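Long-range contacts in cyclase (Streptomyces sp. R1128, PDB 3TFZ), which probably cyclises and aromatises a nascent polyketide chain in the R1128 pathway, as an aromatase/cyclase of the helix-grip, Bet v 1-like superfamily: residues 8-13 with 105-110; 74-79 with 96-101; 14-19 with 159-164; 50-55 with 67-72. All blocks are in the same frame, centred on the assembly; numbering follows the deposited sequence.

Interaction 1: residues 8-13 with 105-110; sequences EHTVTV and RTQLVL
Leu108 O is gripped twice from strand 8-13. Val11 N lies 3.1 Å from Leu108 O, in the plane of that carbonyl, while the hydroxyl of Thr10 donates from well above that plane, with OG1 2.7 Å from Leu108 O. OG1 stands anti to the backbone N of Thr10 (chi1 -167°), beside the carbonyl carbon, which carries it across to the neighbouring strand. The same oxygen also accepts: Gln107, bent at chi2 (73°), crosses Thr10 at about a right angle and brings NE2 to 2.9 Å from Thr10 OG1, which lies in its amide plane. Backbone bonds continue to both ends, through the hydrogen-bonded pairs His9-Leu110, Val11-Leu108 and Val13-Thr106; the shortest has Leu108 N 2.7 Å from Val11 O, almost along the C=O axis. At the pair His9-Leu110 a water bridges His9 ND1 and Leu110 O, and Glu143 of helix 131-164 takes His9 NE2.

Packing is apolar on the Val11, Val13 and Leu108 face, where Leu108 lies alongside both Val11 and Val13, and Val13 CG2 is 3.8 Å from Leu108 CB. Helices 17-25 and 131-164 cover this face. On the other, Val109 CG2 sits 3.4 Å from Thr10 OG1, and Arg97 of the second subunit binds both Gln107 OE1 and Thr12 OG1. The two faces thus differ in chemistry: one is largely apolar, with His9 and Thr106 at its two ends, and is turned to the helices, the other carries hydroxyl and amide groups whose hydrogen bonds extend into the dimer interface.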
loop_
_atom_site.group_PDB
_atom_site.type_symbol
_atom_site.label_atom_id
_atom_site.label_comp_id
_atom_site.label_asym_id
_atom_site.label_seq_id
_atom_site.Cartn_x
_atom_site.Cartn_y
_atom_site.Cartn_z
ATOM N N GLU A 8 4.052 2.906 4.475
ATOM C CA GLU A 8 4.063 2.670 3.034
ATOM C C GLU A 8 2.668 2.450 2.579
ATOM O O GLU A 8 1.954 1.671 3.163
ATOM C CB GLU A 8 4.947 1.479 2.631
ATOM C CG GLU A 8 6.252 1.554 3.184
ATOM C CD GLU A 8 7.228 0.577 2.556
ATOM O OE1 GLU A 8 6.910 0.037 1.502
ATOM O OE2 GLU A 8 8.289 0.288 3.170
ATOM N N HIS A 9 2.283 3.105 1.514
ATOM C CA HIS A 9 0.898 2.951 1.017
ATOM C C HIS A 9 1.015 2.697 -0.483
ATOM O O HIS A 9 2.010 3.119 -1.057
ATOM C CB HIS A 9 0.007 4.165 1.265
ATOM C CG HIS A 9 -0.279 4.435 2.714
ATOM N ND1 HIS A 9 0.660 4.978 3.580
ATOM C CD2 HIS A 9 -1.404 4.275 3.447
ATOM C CE1 HIS A 9 0.124 5.145 4.776
ATOM N NE2 HIS A 9 -1.128 4.727 4.719
ATOM N N THR A 10 0.001 2.072 -1.092
ATOM C CA THR A 10 0.081 1.771 -2.508
ATOM C C THR A 10 -1.300 1.782 -3.134
ATOM O O THR A 10 -2.297 1.619 -2.417
ATOM C CB THR A 10 0.893 0.406 -2.787
ATOM O OG1 THR A 10 1.216 0.278 -4.145
ATOM C CG2 THR A 10 0.188 -0.907 -2.252
ATOM N N VAL A 11 -1.302 1.918 -4.466
ATOM C CA VAL A 11 -2.477 1.859 -5.377
ATOM C C VAL A 11 -1.945 1.335 -6.730
ATOM O O VAL A 11 -0.725 1.459 -7.011
ATOM C CB VAL A 11 -3.001 3.307 -5.380
ATOM C CG1 VAL A 11 -2.450 4.344 -6.463
ATOM C CG2 VAL A 11 -4.258 3.560 -4.492
ATOM N N THR A 12 -2.822 0.660 -7.502
ATOM C CA THR A 12 -2.556 0.080 -8.802
ATOM C C THR A 12 -3.148 1.079 -9.735
ATOM O O THR A 12 -4.337 1.348 -9.626
ATOM C CB THR A 12 -3.262 -1.300 -8.942
ATOM O OG1 THR A 12 -2.639 -2.227 -8.077
ATOM C CG2 THR A 12 -3.046 -1.887 -10.297
ATOM N N VAL A 13 -2.353 1.648 -10.651
ATOM C CA VAL A 13 -2.829 2.691 -11.616
ATOM C C VAL A 13 -3.111 2.070 -12.993
ATOM O O VAL A 13 -2.263 1.337 -13.558
ATOM C CB VAL A 13 -1.841 3.835 -11.738
ATOM C CG1 VAL A 13 -2.401 5.061 -12.651
ATOM C CG2 VAL A 13 -1.497 4.385 -10.299
ATOM N N ARG A 105 -0.494 -1.336 -16.762
ATOM C CA ARG A 105 -0.750 -1.073 -15.348
ATOM C C ARG A 105 0.513 -0.820 -14.602
ATOM O O ARG A 105 1.570 -1.285 -15.020
ATOM C CB ARG A 105 -1.550 -2.170 -14.669
ATOM C CG ARG A 105 -2.868 -2.432 -15.371
ATOM C CD ARG A 105 -3.554 -3.605 -14.674
ATOM N NE ARG A 105 -2.842 -4.858 -14.883
ATOM C CZ ARG A 105 -2.936 -5.887 -14.047
ATOM N NH1 ARG A 105 -3.661 -5.759 -12.935
ATOM N NH2 ARG A 105 -2.246 -7.001 -14.286
ATOM N N THR A 106 0.414 -0.029 -13.522
ATOM C CA THR A 106 1.599 0.398 -12.805
ATOM C C THR A 106 1.238 0.200 -11.343
ATOM O O THR A 106 0.189 0.586 -10.906
ATOM C CB THR A 106 1.843 1.913 -13.096
ATOM O OG1 THR A 106 2.108 2.101 -14.449
ATOM C CG2 THR A 106 2.998 2.554 -12.369
ATOM N N GLN A 107 2.142 -0.343 -10.551
ATOM C CA GLN A 107 1.994 -0.288 -9.099
ATOM C C GLN A 107 2.632 1.049 -8.605
ATOM O O GLN A 107 3.808 1.336 -8.884
ATOM C CB GLN A 107 2.738 -1.472 -8.475
ATOM C CG GLN A 107 2.433 -1.771 -6.972
ATOM C CD GLN A 107 1.087 -2.375 -6.807
ATOM O OE1 GLN A 107 0.762 -3.423 -7.365
ATOM N NE2 GLN A 107 0.257 -1.710 -6.033
ATOM N N LEU A 108 1.869 1.820 -7.838
ATOM C CA LEU A 108 2.314 3.131 -7.359
ATOM C C LEU A 108 2.496 3.092 -5.799
ATOM O O LEU A 108 1.580 2.783 -5.052
ATOM C CB LEU A 108 1.336 4.291 -7.805
ATOM C CG LEU A 108 1.819 5.692 -7.362
ATOM C CD1 LEU A 108 3.206 6.122 -8.021
ATOM C CD2 LEU A 108 0.799 6.746 -7.721
ATOM N N VAL A 109 3.698 3.419 -5.356
ATOM C CA VAL A 109 4.053 3.453 -3.982
ATOM C C VAL A 109 4.580 4.830 -3.483
ATOM O O VAL A 109 5.381 5.498 -4.130
ATOM C CB VAL A 109 5.112 2.349 -3.669
ATOM C CG1 VAL A 109 5.455 2.311 -2.123
ATOM C CG2 VAL A 109 4.570 0.982 -4.109
ATOM N N LEU A 110 4.127 5.171 -2.266
ATOM C CA LEU A 110 4.506 6.387 -1.555
ATOM C C LEU A 110 4.884 5.936 -0.087
ATOM O O LEU A 110 4.072 5.313 0.564
ATOM C CB LEU A 110 3.371 7.407 -1.564
ATOM C CG LEU A 110 3.650 8.686 -0.782
ATOM C CD1 LEU A 110 4.913 9.363 -1.265
ATOM C CD2 LEU A 110 2.482 9.648 -0.920
HETATM O O HOH W 1 2.981 6.599 2.895
#

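Interaction 2: residues 74-79 with 96-101; sequences ARRVIA and WRAFTL
Arg76, Trp96 and Ile78 bury the most surface here. Arg76, just ahead of strand 77-79, turns its carbonyl to the opposite strand, where Ala98 N donates to Arg76 O at 3.1 Å, nearly along the C=O axis. Its side chain leaves with CG anti to the carbonyl carbon and then runs extended from CG to NE along strand 96-100. On the way CB lies 4.1 Å from Ala98 CB, and CD passes 3.2 Å from Ala98 O. The guanidinium continues past Thr100 to a salt bridge with Asp18 of helix 17-25. An alanine here has no CG and CD to run past Ala98 O and no guanidinium for Asp18, which would probably loosen the link between strand and helix 17-25.

Ile78 and Trp96 form an antiparallel hydrogen-bonded pair, with Trp96 N 2.8 Å from Ile78 O and Ile78 N 3.0 Å from Trp96 O. Trp96 has CG beside its own backbone N (chi1 -70°), a torsion that sets the pyrrole part of the indole next to its partner: CD1 meets Ile78 CB at 4.1 Å. On the other face of the sheet, the non-hydrogen-bonded pair Val77-Arg97 places Val77 CG2 alongside Arg97 CG.

Opposite Asp72, Arg76 and Val77 form a G1 beta bulge at the start of strand 77-82, where the 77-82/89-100 hairpin begins. Ile78 rests on Trp21 and Leu24 of helix 17-25, Trp96 reaches Leu150 and Val153 of helix 131-164, and Arg97, paired with Glu95, extends to Gln107 and Thr12 of the second subunit.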
loop_
_atom_site.group_PDB
_atom_site.type_symbol
_atom_site.label_atom_id
_atom_site.label_comp_id
_atom_site.label_asym_id
_atom_site.label_seq_id
_atom_site.Cartn_x
_atom_site.Cartn_y
_atom_site.Cartn_z
ATOM N N ALA A 74 15.091 6.610 -14.456
ATOM C CA ALA A 74 15.509 5.301 -14.959
ATOM C C ALA A 74 15.096 4.313 -13.863
ATOM O O ALA A 74 14.594 3.203 -14.145
ATOM C CB ALA A 74 17.000 5.265 -15.249
ATOM N N ARG A 75 15.216 4.780 -12.631
ATOM C CA ARG A 75 14.937 3.962 -11.441
ATOM C C ARG A 75 13.373 3.983 -11.132
ATOM O O ARG A 75 12.841 3.057 -10.501
ATOM C CB ARG A 75 16.029 4.289 -10.335
ATOM C CG ARG A 75 16.103 3.417 -9.146
ATOM C CD ARG A 75 17.485 2.759 -8.761
ATOM N NE ARG A 75 18.365 3.865 -8.663
ATOM C CZ ARG A 75 19.672 4.013 -8.741
ATOM N NH1 ARG A 75 20.646 3.076 -8.754
ATOM N NH2 ARG A 75 19.986 5.290 -8.794
ATOM N N ARG A 76 12.646 4.929 -11.783
ATOM C CA ARG A 76 11.246 5.385 -11.512
ATOM C C ARG A 76 10.950 5.636 -10.012
ATOM O O ARG A 76 9.968 5.081 -9.441
ATOM C CB ARG A 76 10.146 4.503 -12.087
ATOM C CG ARG A 76 10.363 3.907 -13.441
ATOM C CD ARG A 76 9.258 2.811 -13.685
ATOM N NE ARG A 76 9.403 2.183 -14.972
ATOM C CZ ARG A 76 9.161 2.787 -16.123
ATOM N NH1 ARG A 76 8.797 4.037 -16.129
ATOM N NH2 ARG A 76 9.266 2.130 -17.258
ATOM N N VAL A 77 11.749 6.521 -9.441
ATOM C CA VAL A 77 11.732 6.803 -8.057
ATOM C C VAL A 77 11.958 8.352 -7.883
ATOM O O VAL A 77 12.818 8.942 -8.577
ATOM C CB VAL A 77 12.925 6.042 -7.359
ATOM C CG1 VAL A 77 13.222 6.687 -5.975
ATOM C CG2 VAL A 77 12.594 4.553 -7.182
ATOM N N ILE A 78 11.159 8.997 -7.021
ATOM C CA ILE A 78 11.454 10.346 -6.594
ATOM C C ILE A 78 11.670 10.281 -5.120
ATOM O O ILE A 78 10.727 9.940 -4.418
ATOM C CB ILE A 78 10.358 11.363 -6.946
ATOM C CG1 ILE A 78 10.051 11.390 -8.482
ATOM C CG2 ILE A 78 10.750 12.780 -6.345
ATOM C CD1 ILE A 78 8.810 12.179 -8.859
ATOM N N ALA A 79 12.924 10.471 -4.666
ATOM C CA ALA A 79 13.293 10.632 -3.240
ATOM C C ALA A 79 13.007 12.109 -2.834
ATOM O O ALA A 79 13.384 13.056 -3.531
ATOM C CB ALA A 79 14.812 10.319 -3.006
ATOM N N TRP A 96 8.569 8.241 -3.799
ATOM C CA TRP A 96 7.570 7.688 -4.736
ATOM C C TRP A 96 8.284 6.628 -5.536
ATOM O O TRP A 96 9.381 6.896 -5.956
ATOM C CB TRP A 96 7.143 8.720 -5.774
ATOM C CG TRP A 96 6.336 9.831 -5.258
ATOM C CD1 TRP A 96 6.800 11.048 -4.927
ATOM C CD2 TRP A 96 4.866 9.886 -5.054
ATOM N NE1 TRP A 96 5.765 11.846 -4.502
ATOM C CE2 TRP A 96 4.566 11.195 -4.637
ATOM C CE3 TRP A 96 3.804 8.975 -5.257
ATOM C CZ2 TRP A 96 3.226 11.652 -4.368
ATOM C CZ3 TRP A 96 2.421 9.432 -5.003
ATOM C CH2 TRP A 96 2.179 10.753 -4.561
ATOM N N ARG A 97 7.628 5.472 -5.773
ATOM C CA ARG A 97 8.129 4.400 -6.581
ATOM C C ARG A 97 6.969 3.873 -7.467
ATOM O O ARG A 97 5.964 3.451 -6.957
ATOM C CB ARG A 97 8.596 3.250 -5.702
ATOM C CG ARG A 97 9.612 3.626 -4.533
ATOM C CD ARG A 97 9.564 2.523 -3.438
ATOM N NE ARG A 97 10.539 2.797 -2.385
ATOM C CZ ARG A 97 10.736 2.068 -1.297
ATOM N NH1 ARG A 97 10.036 0.971 -1.089
ATOM N NH2 ARG A 97 11.669 2.421 -0.419
ATOM N N ALA A 98 7.186 3.806 -8.795
ATOM C CA ALA A 98 6.269 3.355 -9.799
ATOM C C ALA A 98 6.831 2.061 -10.384
ATOM O O ALA A 98 7.857 2.115 -10.942
ATOM C CB ALA A 98 6.189 4.396 -10.902
ATOM N N PHE A 99 6.179 0.916 -10.297
ATOM C CA PHE A 99 6.654 -0.300 -10.872
ATOM C C PHE A 99 5.761 -0.681 -12.077
ATOM O O PHE A 99 4.554 -0.530 -12.023
ATOM C CB PHE A 99 6.594 -1.386 -9.844
ATOM C CG PHE A 99 7.447 -1.111 -8.592
ATOM C CD1 PHE A 99 8.715 -1.601 -8.507
ATOM C CD2 PHE A 99 6.894 -0.526 -7.448
ATOM C CE1 PHE A 99 9.460 -1.366 -7.385
ATOM C CE2 PHE A 99 7.584 -0.338 -6.383
ATOM C CZ PHE A 99 8.919 -0.788 -6.329
ATOM N N THR A 100 6.378 -1.074 -13.203
ATOM C CA THR A 100 5.683 -1.784 -14.255
ATOM C C THR A 100 5.058 -3.090 -13.710
ATOM O O THR A 100 5.807 -4.015 -13.197
ATOM C CB THR A 100 6.707 -2.149 -15.352
ATOM O OG1 THR A 100 7.113 -0.924 -15.973
ATOM C CG2 THR A 100 6.091 -2.973 -16.338
ATOM N N LEU A 101 3.723 -3.164 -13.790
ATOM C CA LEU A 101 2.986 -4.354 -13.445
ATOM C C LEU A 101 2.722 -5.081 -14.778
ATOM O O LEU A 101 3.090 -6.257 -14.970
ATOM C CB LEU A 101 1.696 -3.957 -12.702
ATOM C CG LEU A 101 0.712 -5.072 -12.263
ATOM C CD1 LEU A 101 1.341 -6.226 -11.428
ATOM C CD2 LEU A 101 -0.375 -4.444 -11.480
#

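Interaction 3: residues 14-19 with 159-164; sequences AAPADL and RRVRAA
This is a small apolar surface contact in the helix-grip fold, in which an antiparallel sheet curves round one long helix. It joins the turn after strand 5-13 and the first turn of helix 17-25 to the C-terminal end of helix 131-164. No hydrogen bond links the two segments, and Val161 carries most of the packing through one methyl, CG2, which lies anti to the carbonyl carbon, beside the backbone N. That methyl faces the bend of the chain around Pro16, the N-cap of helix 17-25. Ala15 meets it with CB, Pro16 CD brushes Val161 CG2 at 4.2 Å, and Leu19 arrives from the first turn of the helix with CG anti to the backbone N (chi1 -177°).

Leu19 CD2 spans two residues of the long helix, lying 4.2 Å from Arg160 CB as well as against Val161. Beyond CB, the Arg160 chain extends to a salt bridge with Glu156 on its own helix. Beside the patch, Glu158 of the same long helix accepts from Ala14 N, and Thr106 of strand 105-116 is hydrogen-bonded to Ala15 O. Within the patch Val161 CG2 approaches Ala15 CB to 3.6 Å and Leu19 CD2 to 3.8 Å.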
loop_
_atom_site.group_PDB
_atom_site.type_symbol
_atom_site.label_atom_id
_atom_site.label_comp_id
_atom_site.label_asym_id
_atom_site.label_seq_id
_atom_site.Cartn_x
_atom_site.Cartn_y
_atom_site.Cartn_z
ATOM N N ALA A 14 -4.326 2.270 -13.532
ATOM C CA ALA A 14 -4.594 1.652 -14.831
ATOM C C ALA A 14 -3.977 2.592 -15.903
ATOM O O ALA A 14 -4.715 3.208 -16.643
ATOM C CB ALA A 14 -6.131 1.448 -15.055
ATOM N N ALA A 15 -2.646 2.775 -15.916
ATOM C CA ALA A 15 -1.904 3.578 -16.946
ATOM C C ALA A 15 -0.506 3.005 -17.030
ATOM O O ALA A 15 0.000 2.463 -16.016
ATOM C CB ALA A 15 -1.810 5.091 -16.554
ATOM N N PRO A 16 0.206 3.193 -18.195
ATOM C CA PRO A 16 1.643 2.712 -18.257
ATOM C C PRO A 16 2.602 3.502 -17.318
ATOM O O PRO A 16 2.349 4.661 -17.005
ATOM C CB PRO A 16 2.029 2.940 -19.755
ATOM C CG PRO A 16 0.572 3.141 -20.554
ATOM C CD PRO A 16 -0.188 3.902 -19.437
ATOM N N ALA A 17 3.730 2.916 -16.950
ATOM C CA ALA A 17 4.582 3.426 -15.862
ATOM C C ALA A 17 5.216 4.717 -16.279
ATOM O O ALA A 17 5.376 5.580 -15.477
ATOM C CB ALA A 17 5.605 2.348 -15.437
ATOM N N ASP A 18 5.524 4.876 -17.543
ATOM C CA ASP A 18 6.026 6.103 -18.137
ATOM C C ASP A 18 5.027 7.273 -18.049
ATOM O O ASP A 18 5.430 8.401 -17.817
ATOM C CB ASP A 18 6.511 5.864 -19.620
ATOM C CG ASP A 18 7.799 5.015 -19.695
ATOM O OD1 ASP A 18 8.456 4.713 -18.638
ATOM O OD2 ASP A 18 8.198 4.604 -20.787
ATOM N N LEU A 19 3.731 7.020 -18.229
ATOM C CA LEU A 19 2.790 8.087 -18.073
ATOM C C LEU A 19 2.654 8.537 -16.583
ATOM O O LEU A 19 2.527 9.768 -16.228
ATOM C CB LEU A 19 1.496 7.655 -18.698
ATOM C CG LEU A 19 0.383 8.720 -18.687
ATOM C CD1 LEU A 19 0.946 9.977 -19.442
ATOM C CD2 LEU A 19 -0.724 8.096 -19.444
ATOM N N ARG A 159 -7.175 9.725 -16.246
ATOM C CA ARG A 159 -7.628 10.888 -17.017
ATOM C C ARG A 159 -6.857 11.090 -18.331
ATOM O O ARG A 159 -7.440 11.449 -19.328
ATOM C CB ARG A 159 -7.267 12.086 -16.163
ATOM C CG ARG A 159 -7.995 13.236 -16.402
ATOM C CD ARG A 159 -7.988 14.278 -15.210
ATOM N NE ARG A 159 -8.689 13.775 -14.032
ATOM C CZ ARG A 159 -8.241 13.841 -12.759
ATOM N NH1 ARG A 159 -7.067 14.451 -12.431
ATOM N NH2 ARG A 159 -9.016 13.323 -11.782
ATOM N N ARG A 160 -5.531 11.020 -18.277
ATOM C CA ARG A 160 -4.653 11.169 -19.419
ATOM C C ARG A 160 -4.665 10.016 -20.421
ATOM O O ARG A 160 -4.529 10.249 -21.604
ATOM C CB ARG A 160 -3.198 11.429 -18.983
ATOM C CG ARG A 160 -3.078 12.684 -18.190
ATOM C CD ARG A 160 -1.707 13.180 -18.222
ATOM N NE ARG A 160 -1.585 14.241 -17.219
ATOM C CZ ARG A 160 -0.497 15.009 -17.043
ATOM N NH1 ARG A 160 0.627 14.820 -17.769
ATOM N NH2 ARG A 160 -0.531 15.960 -16.124
ATOM N N VAL A 161 -4.763 8.785 -19.929
ATOM C CA VAL A 161 -5.142 7.662 -20.755
ATOM C C VAL A 161 -6.465 7.874 -21.516
ATOM O O VAL A 161 -6.504 7.558 -22.744
ATOM C CB VAL A 161 -5.204 6.268 -19.980
ATOM C CG1 VAL A 161 -5.679 5.173 -20.992
ATOM C CG2 VAL A 161 -3.867 5.907 -19.434
ATOM N N ARG A 162 -7.555 8.278 -20.821
ATOM C CA ARG A 162 -8.747 8.663 -21.567
ATOM C C ARG A 162 -8.460 9.682 -22.658
ATOM O O ARG A 162 -8.906 9.491 -23.783
ATOM C CB ARG A 162 -9.915 9.167 -20.693
ATOM C CG ARG A 162 -10.345 8.107 -19.795
ATOM C CD ARG A 162 -11.614 8.364 -19.170
ATOM N NE ARG A 162 -11.768 9.680 -18.540
ATOM C CZ ARG A 162 -11.472 10.036 -17.283
ATOM N NH1 ARG A 162 -10.902 9.178 -16.412
ATOM N NH2 ARG A 162 -11.760 11.294 -16.929
ATOM N N ALA A 163 -7.805 10.809 -22.333
ATOM C CA ALA A 163 -7.613 11.901 -23.337
ATOM C C ALA A 163 -6.715 11.469 -24.509
ATOM O O ALA A 163 -6.998 11.890 -25.630
ATOM C CB ALA A 163 -7.071 13.165 -22.705
ATOM N N ALA A 164 -5.683 10.639 -24.284
ATOM C CA ALA A 164 -4.866 10.064 -25.406
ATOM C C ALA A 164 -5.573 8.979 -26.194
ATOM O O ALA A 164 -5.241 8.723 -27.326
ATOM C CB ALA A 164 -3.444 9.547 -24.950
#

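Interaction 4: residues 50-55 with 67-72; sequences QVVRLH and SRRDLD
Strands 50-55 and 67-72 run antiparallel at 147°, joined by the hydrogen-bonded pairs Gln50-Arg69 and Val52-Ser67 on either side of the non-hydrogen-bonded pair Val51-Arg68. The backbone bond from Arg69 N to Gln50 O is short, at 2.8 Å. These two residues meet again through their side chains, which lie alongside each other and point the same way. Arg69 bends at chi3 (38°) and offers its NE edge to the amide: NE lies 2.6 Å from Gln50 OE1, nearly along the C=O axis, and NH2 adds a weak second bond to the same oxygen at 3.1 Å. The amide and guanidinium planes are nearly coplanar, only 16° apart, so the amide oxygen meets the guanidinium edge-on.

The pair sits in the hairpin of strands 49-58 and 61-72, part of the curved sheet of the helix-grip fold, and its other polar atoms reach the C-terminal end of helix 17-25 and Tyr30 of helix 30-33. Arg69 NH1 bonds Tyr30 OH, NH2 bonds Leu24 O, and Gln50 NE2 donates to Ala25 O. A leucine in place of Arg69 would probably leave the buried Gln50 OE1 without its NE and NH2 donors and break the ties to Leu24 and Tyr30.

Apolar atoms close round the polar group: Leu71 CD1 lies 3.5 Å from Gln50 OE1, and Val52 CG1 packs against Arg69 CD. On the same face Ser67 OG, 3.9 Å from Leu54 CD1, binds a sulfonic acid molecule probably derived from the crystallisation liquor. On the other face of the sheet, Val51 CG2 covers one face of the Arg68 guanidinium, 4.0 Å from NH2.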
loop_
_atom_site.group_PDB
_atom_site.type_symbol
_atom_site.label_atom_id
_atom_site.label_comp_id
_atom_site.label_asym_id
_atom_site.label_seq_id
_atom_site.Cartn_x
_atom_site.Cartn_y
_atom_site.Cartn_z
ATOM N N GLN A 50 14.724 18.967 -8.100
ATOM C CA GLN A 50 13.884 20.138 -7.939
ATOM C C GLN A 50 13.807 20.476 -6.429
ATOM O O GLN A 50 13.586 19.591 -5.599
ATOM C CB GLN A 50 12.429 19.824 -8.324
ATOM C CG GLN A 50 12.137 19.667 -9.798
ATOM C CD GLN A 50 10.911 18.874 -10.062
ATOM O OE1 GLN A 50 10.363 18.286 -9.117
ATOM N NE2 GLN A 50 10.443 18.836 -11.352
ATOM N N VAL A 51 13.993 21.760 -6.081
ATOM C CA VAL A 51 13.660 22.213 -4.750
ATOM C C VAL A 51 12.397 23.057 -4.876
ATOM O O VAL A 51 12.287 24.011 -5.690
ATOM C CB VAL A 51 14.826 22.994 -4.032
ATOM C CG1 VAL A 51 14.448 23.374 -2.579
ATOM C CG2 VAL A 51 16.107 22.204 -4.033
ATOM N N VAL A 52 11.466 22.789 -3.980
ATOM C CA VAL A 52 10.103 23.218 -4.263
ATOM C C VAL A 52 9.425 23.677 -2.981
ATOM O O VAL A 52 9.403 22.986 -1.972
ATOM C CB VAL A 52 9.304 22.082 -5.129
ATOM C CG1 VAL A 52 8.368 21.363 -4.302
ATOM C CG2 VAL A 52 8.520 22.652 -6.192
ATOM N N ARG A 53 8.865 24.865 -3.051
ATOM C CA ARG A 53 8.026 25.393 -1.993
ATOM C C ARG A 53 6.508 25.068 -2.191
ATOM O O ARG A 53 5.991 25.263 -3.238
ATOM C CB ARG A 53 8.290 26.874 -1.892
ATOM C CG ARG A 53 7.355 27.586 -1.031
ATOM C CD ARG A 53 7.237 26.825 0.182
ATOM N NE ARG A 53 7.031 27.676 1.361
ATOM C CZ ARG A 53 7.827 28.668 1.704
ATOM N NH1 ARG A 53 8.791 28.999 0.849
ATOM N NH2 ARG A 53 7.599 29.357 2.845
ATOM N N LEU A 54 5.842 24.523 -1.165
ATOM C CA LEU A 54 4.464 23.995 -1.287
ATOM C C LEU A 54 3.555 24.592 -0.237
ATOM O O LEU A 54 3.871 24.597 0.911
ATOM C CB LEU A 54 4.469 22.461 -1.188
ATOM C CG LEU A 54 5.125 21.682 -2.359
ATOM C CD1 LEU A 54 5.838 20.404 -1.979
ATOM C CD2 LEU A 54 4.080 21.373 -3.412
ATOM N N HIS A 55 2.394 25.052 -0.639
ATOM C CA HIS A 55 1.251 25.448 0.268
ATOM C C HIS A 55 0.173 24.371 0.130
ATOM O O HIS A 55 -0.330 24.150 -0.950
ATOM C CB HIS A 55 0.678 26.898 -0.043
ATOM C CG HIS A 55 1.720 27.971 0.050
ATOM N ND1 HIS A 55 2.815 28.023 -0.808
ATOM C CD2 HIS A 55 1.915 28.943 0.978
ATOM C CE1 HIS A 55 3.610 29.011 -0.416
ATOM N NE2 HIS A 55 3.078 29.600 0.644
ATOM N N SER A 67 10.503 21.007 -0.045
ATOM C CA SER A 67 11.248 19.766 -0.231
ATOM C C SER A 67 12.202 19.757 -1.340
ATOM O O SER A 67 11.988 20.406 -2.407
ATOM C CB SER A 67 10.343 18.547 -0.465
ATOM O OG SER A 67 9.436 18.969 -1.397
ATOM N N ARG A 68 13.262 18.976 -1.087
ATOM C CA ARG A 68 14.223 18.612 -2.121
ATOM C C ARG A 68 13.777 17.293 -2.697
ATOM O O ARG A 68 13.675 16.293 -1.970
ATOM C CB ARG A 68 15.632 18.561 -1.624
ATOM C CG ARG A 68 16.618 18.213 -2.785
ATOM C CD ARG A 68 18.087 17.978 -2.303
ATOM N NE ARG A 68 18.723 19.301 -2.300
ATOM C CZ ARG A 68 19.359 19.806 -3.367
ATOM N NH1 ARG A 68 19.503 19.042 -4.475
ATOM N NH2 ARG A 68 19.889 21.040 -3.320
ATOM N N ARG A 69 13.405 17.327 -3.989
ATOM C CA ARG A 69 13.049 16.088 -4.783
ATOM C C ARG A 69 14.187 15.669 -5.672
ATOM O O ARG A 69 14.645 16.483 -6.498
ATOM C CB ARG A 69 11.798 16.288 -5.648
ATOM C CG ARG A 69 10.534 16.674 -4.757
ATOM C CD ARG A 69 9.516 17.535 -5.530
ATOM N NE ARG A 69 9.268 17.207 -6.994
ATOM C CZ ARG A 69 8.393 16.300 -7.441
ATOM N NH1 ARG A 69 7.654 15.592 -6.574
ATOM N NH2 ARG A 69 8.249 16.108 -8.759
ATOM N N ASP A 70 14.665 14.438 -5.489
ATOM C CA ASP A 70 15.716 13.905 -6.324
ATOM C C ASP A 70 15.027 12.988 -7.274
ATOM O O ASP A 70 14.488 11.996 -6.841
ATOM C CB ASP A 70 16.766 13.182 -5.485
ATOM C CG ASP A 70 17.647 14.211 -4.621
ATOM O OD1 ASP A 70 18.137 15.248 -5.210
ATOM O OD2 ASP A 70 17.839 14.025 -3.357
ATOM N N LEU A 71 14.991 13.318 -8.559
ATOM C CA LEU A 71 14.184 12.574 -9.505
ATOM C C LEU A 71 15.056 11.581 -10.304
ATOM O O LEU A 71 16.106 11.953 -10.793
ATOM C CB LEU A 71 13.454 13.537 -10.487
ATOM C CG LEU A 71 12.269 14.462 -9.997
ATOM C CD1 LEU A 71 12.792 15.761 -9.405
ATOM C CD2 LEU A 71 11.370 14.756 -11.197
ATOM N N ASP A 72 14.609 10.331 -10.432
ATOM C CA ASP A 72 15.424 9.280 -11.057
ATOM C C ASP A 72 14.500 8.493 -11.971
ATOM O O ASP A 72 13.869 7.495 -11.552
ATOM C CB ASP A 72 15.964 8.368 -9.939
ATOM C CG ASP A 72 16.977 7.362 -10.432
ATOM O OD1 ASP A 72 17.803 6.928 -9.621
ATOM O OD2 ASP A 72 16.966 7.001 -11.601
#

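From the N terminus, strand 5-13 opens interaction 1, and the turn after it opens interaction 3. Interaction 4 then closes the short loop of the 49-58/61-72 hairpin, and interaction 2 follows in series within the 77-82/89-100 hairpin. Both are nested inside the long loops that interaction 1 closes at strand 105-116 and interaction 3 closes at the end of helix 131-164. Interactions 1 and 3 cross, their segments alternating along the chain. Interactions 1, 2 and 4 tie successive parts of one antiparallel sheet, with 2 bordering both others, whereas interaction 3 joins the start of helix 17-25 to the end of helix 131-164 and touches interactions 1 and 2. Interactions 1 and 2 both reach the second subunit.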